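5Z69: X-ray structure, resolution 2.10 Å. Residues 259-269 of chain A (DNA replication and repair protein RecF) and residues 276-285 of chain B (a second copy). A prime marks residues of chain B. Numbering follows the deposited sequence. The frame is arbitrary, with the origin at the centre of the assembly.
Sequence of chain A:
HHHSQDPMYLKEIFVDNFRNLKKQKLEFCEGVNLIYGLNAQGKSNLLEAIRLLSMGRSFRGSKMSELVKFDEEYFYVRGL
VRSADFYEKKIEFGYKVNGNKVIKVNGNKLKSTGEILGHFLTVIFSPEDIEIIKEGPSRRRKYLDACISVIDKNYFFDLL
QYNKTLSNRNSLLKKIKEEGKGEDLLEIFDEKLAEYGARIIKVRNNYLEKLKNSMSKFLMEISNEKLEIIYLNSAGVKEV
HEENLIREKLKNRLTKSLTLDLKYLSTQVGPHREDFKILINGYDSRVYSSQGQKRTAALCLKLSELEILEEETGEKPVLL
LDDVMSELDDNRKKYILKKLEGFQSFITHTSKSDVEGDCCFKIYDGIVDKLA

Chain A (259-269) TLDLKYLSTQV
Chain B 276-285: FKILINGYDS

This is a small contact of mixed character, part apolar and CH-pi packing and part polar, between two copies of RecF, in which the end of a helix and the loop after it in chain A cover a β-hairpin of chain B, joined by a single hydrogen bond between buried side chains, from Lys277′ to Gln268; it buries 345 Å² in all.

In chain A the helix enters from before the stretch and runs through Tyr264, with backbone bonds from Lys263 N to Thr259 O and from Tyr264 N to Leu260 O, both 3.1 Å. Leu265 then leaves helical geometry with positive phi (52/46), and Ser266 (-151/178) and Thr267 (-117/110) continue in extended conformation to Gln268 (-82/-13). Asp261 (m) steadies this exit: its OD1 accepts Gln268 N at 3.3 Å.

In chain B, residues 276′-280′ form a strand that reverses through a type I' turn from Ile280′ to Tyr283′. Ile280′ N donates to Tyr283′ O at 2.9 Å and Tyr283′ N to Ile280′ O at 3.1 Å. Asn281′ (55/40) and Gly282′ (84/-6) hold the turn's positive phi values, which suit asparagine and glycine. Beyond the returning strand, Ser285′ N and OG reach Ile278′ O at 3.0 and 2.7 Å. The nearest CA atoms across the contact, those of Gln268 and Tyr283′, lie 6.9 Å apart.

Leu260 and Tyr264, one helical turn apart, both point toward the hairpin. Leu260 (chi1 t, chi2 89°) brings CD2 to 3.6 Å from CD1 of Leu279′ (m, t), a pairing of branched apolar ends. Tyr264 (chi1 -74°, chi2 -88°) lays a ring face over Gly282′, whose CA sits 4.0 Å from the ring centroid and 19° off the normal, a CH-pi contact. Glycine permits this close approach: an ideal CB here would point toward chain A and lie 3.3 Å from Tyr264 CE1. Tyr264 OH is 3.4 Å from Gly282′ N, but the angle is too poor for a hydrogen bond; the hydroxyl is bonded elsewhere in the structure.

Gln268 is the residue most covered by the other stretch. Its CB, fixed by the backbone, lies 3.8 Å from Gly282′ O; with chi1 at 98° (between wells), chi2 at 84° and chi3 at -156°, the side chain brings OE1 to 2.6 Å from Lys277′ NZ, which donates a short hydrogen bond to it. Lys277′ and Leu279′ alternate with Ile278′ along the strand, so both point toward chain A. A long lysine chain (chi1 -77°, chi2 -169°, chi3 -110° and chi4 -141°, the last two between wells) can carry its ammonium to the amide oxygen, and Val269 (t) packs beside it, CG2 3.9 Å from Lys277′ NZ.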

# COMPACT_ATOMS: atom_id res chain seq x y z
N THR A 259 -6.09 -21.10 -3.58
CA THR A 259 -5.58 -21.90 -2.48
C THR A 259 -5.58 -21.11 -1.19
O THR A 259 -6.02 -21.59 -0.16
CB THR A 259 -4.14 -22.38 -2.76
OG1 THR A 259 -4.15 -23.21 -3.92
CG2 THR A 259 -3.59 -23.17 -1.56
N LEU A 260 -5.08 -19.88 -1.26
CA LEU A 260 -5.09 -19.01 -0.10
C LEU A 260 -6.50 -18.80 0.44
O LEU A 260 -6.72 -18.84 1.66
CB LEU A 260 -4.47 -17.65 -0.44
CG LEU A 260 -4.53 -16.68 0.73
CD1 LEU A 260 -3.28 -16.81 1.60
CD2 LEU A 260 -4.71 -15.24 0.25
N ASP A 261 -7.46 -18.58 -0.46
CA ASP A 261 -8.84 -18.30 -0.04
C ASP A 261 -9.48 -19.52 0.62
O ASP A 261 -10.26 -19.40 1.57
CB ASP A 261 -9.67 -17.84 -1.25
CG ASP A 261 -9.29 -16.43 -1.71
OD1 ASP A 261 -8.54 -15.73 -0.99
OD2 ASP A 261 -9.74 -16.03 -2.80
N LEU A 262 -9.14 -20.71 0.12
CA LEU A 262 -9.63 -21.94 0.72
C LEU A 262 -9.07 -22.13 2.12
O LEU A 262 -9.72 -22.69 2.99
CB LEU A 262 -9.26 -23.14 -0.15
CG LEU A 262 -10.17 -23.23 -1.38
CD1 LEU A 262 -9.66 -24.29 -2.30
CD2 LEU A 262 -11.61 -23.54 -0.95
N LYS A 263 -7.86 -21.63 2.35
CA LYS A 263 -7.24 -21.76 3.66
C LYS A 263 -7.89 -20.86 4.68
O LYS A 263 -8.17 -21.28 5.81
CB LYS A 263 -5.75 -21.45 3.58
CG LYS A 263 -5.09 -21.40 4.94
CD LYS A 263 -3.61 -21.03 4.82
CE LYS A 263 -2.79 -22.09 4.08
NZ LYS A 263 -2.57 -21.77 2.63
N TYR A 264 -8.15 -19.61 4.30
CA TYR A 264 -8.68 -18.64 5.24
C TYR A 264 -10.20 -18.54 5.20
O TYR A 264 -10.81 -17.86 6.04
CB TYR A 264 -8.05 -17.27 4.98
CG TYR A 264 -6.62 -17.20 5.44
CD1 TYR A 264 -6.31 -16.84 6.74
CD2 TYR A 264 -5.57 -17.51 4.57
CE1 TYR A 264 -5.01 -16.78 7.18
CE2 TYR A 264 -4.25 -17.46 5.00
CZ TYR A 264 -3.98 -17.09 6.31
OH TYR A 264 -2.69 -17.03 6.75
N LEU A 265 -10.81 -19.24 4.24
CA LEU A 265 -12.25 -19.15 4.01
C LEU A 265 -12.68 -17.68 3.86
O LEU A 265 -13.67 -17.25 4.46
CB LEU A 265 -13.02 -19.84 5.13
CG LEU A 265 -12.94 -21.37 5.21
CD1 LEU A 265 -13.79 -21.88 6.38
CD2 LEU A 265 -13.37 -22.04 3.91
N SER A 266 -11.91 -16.92 3.07
CA SER A 266 -12.25 -15.53 2.76
C SER A 266 -11.68 -15.16 1.39
O SER A 266 -11.03 -15.97 0.74
CB SER A 266 -11.69 -14.58 3.81
OG SER A 266 -10.28 -14.51 3.71
N THR A 267 -11.94 -13.94 0.95
CA THR A 267 -11.50 -13.50 -0.37
C THR A 267 -10.52 -12.36 -0.20
O THR A 267 -10.93 -11.28 0.22
CB THR A 267 -12.70 -13.02 -1.24
OG1 THR A 267 -13.64 -14.08 -1.39
CG2 THR A 267 -12.24 -12.58 -2.63
N GLN A 268 -9.23 -12.57 -0.49
CA GLN A 268 -8.27 -11.48 -0.25
C GLN A 268 -8.25 -10.46 -1.40
O GLN A 268 -7.70 -9.36 -1.25
CB GLN A 268 -6.84 -12.03 0.02
CG GLN A 268 -5.92 -12.04 -1.15
CD GLN A 268 -5.19 -10.73 -1.44
OE1 GLN A 268 -4.78 -10.52 -2.56
NE2 GLN A 268 -5.01 -9.87 -0.44
N VAL A 269 -8.86 -10.79 -2.54
CA VAL A 269 -8.83 -9.89 -3.68
C VAL A 269 -10.11 -9.06 -3.84
O VAL A 269 -11.20 -9.60 -3.99
CB VAL A 269 -8.62 -10.65 -5.00
CG1 VAL A 269 -8.81 -9.72 -6.17
CG2 VAL A 269 -7.21 -11.30 -5.05
N PHE B 276 4.70 -9.94 -7.13
CA PHE B 276 4.24 -10.98 -6.23
C PHE B 276 3.82 -10.35 -4.92
O PHE B 276 4.43 -9.38 -4.46
CB PHE B 276 5.30 -12.08 -6.00
CG PHE B 276 6.63 -11.59 -5.47
CD1 PHE B 276 7.60 -11.13 -6.34
CD2 PHE B 276 6.91 -11.62 -4.11
CE1 PHE B 276 8.85 -10.70 -5.85
CE2 PHE B 276 8.12 -11.18 -3.62
CZ PHE B 276 9.10 -10.72 -4.48
N LYS B 277 2.76 -10.90 -4.34
CA LYS B 277 2.23 -10.38 -3.10
C LYS B 277 2.87 -11.05 -1.92
O LYS B 277 3.05 -12.26 -1.91
CB LYS B 277 0.72 -10.59 -3.02
CG LYS B 277 -0.09 -9.61 -3.84
CD LYS B 277 -1.57 -9.71 -3.48
CE LYS B 277 -2.35 -10.32 -4.61
NZ LYS B 277 -3.68 -9.65 -4.77
N ILE B 278 3.15 -10.25 -0.90
CA ILE B 278 3.67 -10.80 0.34
C ILE B 278 2.63 -10.63 1.43
O ILE B 278 2.39 -9.51 1.88
CB ILE B 278 4.97 -10.12 0.74
CG1 ILE B 278 6.00 -10.26 -0.38
CG2 ILE B 278 5.47 -10.71 2.05
CD1 ILE B 278 7.28 -9.49 -0.13
N LEU B 279 2.05 -11.75 1.85
CA LEU B 279 0.92 -11.74 2.75
C LEU B 279 1.25 -12.28 4.13
O LEU B 279 1.89 -13.32 4.27
CB LEU B 279 -0.21 -12.57 2.17
CG LEU B 279 -0.53 -12.33 0.70
CD1 LEU B 279 -1.68 -13.24 0.29
CD2 LEU B 279 -0.85 -10.86 0.43
N ILE B 280 0.81 -11.56 5.16
CA ILE B 280 0.94 -12.03 6.52
C ILE B 280 -0.44 -12.32 7.08
O ILE B 280 -1.28 -11.42 7.16
CB ILE B 280 1.65 -11.00 7.41
CG1 ILE B 280 3.05 -10.72 6.86
CG2 ILE B 280 1.75 -11.52 8.83
CD1 ILE B 280 3.66 -9.48 7.42
N ASN B 281 -0.66 -13.59 7.42
CA ASN B 281 -1.96 -14.03 7.91
C ASN B 281 -3.09 -13.69 6.92
O ASN B 281 -4.18 -13.29 7.32
CB ASN B 281 -2.26 -13.42 9.28
CG ASN B 281 -1.26 -13.87 10.34
OD1 ASN B 281 -0.80 -15.01 10.34
ND2 ASN B 281 -0.91 -12.97 11.25
N GLY B 282 -2.80 -13.85 5.63
CA GLY B 282 -3.79 -13.66 4.59
C GLY B 282 -4.01 -12.23 4.14
O GLY B 282 -4.75 -11.98 3.19
N TYR B 283 -3.36 -11.29 4.82
CA TYR B 283 -3.49 -9.88 4.47
C TYR B 283 -2.25 -9.30 3.80
O TYR B 283 -1.12 -9.61 4.17
CB TYR B 283 -3.85 -9.06 5.72
CG TYR B 283 -5.30 -9.26 6.14
CD1 TYR B 283 -6.29 -8.37 5.72
CD2 TYR B 283 -5.68 -10.33 6.94
CE1 TYR B 283 -7.63 -8.56 6.10
CE2 TYR B 283 -7.00 -10.52 7.32
CZ TYR B 283 -7.97 -9.63 6.90
OH TYR B 283 -9.28 -9.83 7.28
N ASP B 284 -2.48 -8.45 2.80
CA ASP B 284 -1.38 -7.83 2.07
C ASP B 284 -0.53 -6.94 2.97
O ASP B 284 -1.05 -5.99 3.56
CB ASP B 284 -1.91 -7.02 0.88
CG ASP B 284 -0.82 -6.69 -0.12
OD1 ASP B 284 0.33 -6.50 0.33
OD2 ASP B 284 -1.08 -6.66 -1.33
N SER B 285 0.77 -7.25 3.04
CA SER B 285 1.69 -6.56 3.93
C SER B 285 1.95 -5.12 3.49
O SER B 285 2.30 -4.25 4.28
CB SER B 285 3.03 -7.30 4.01
OG SER B 285 3.68 -7.27 2.74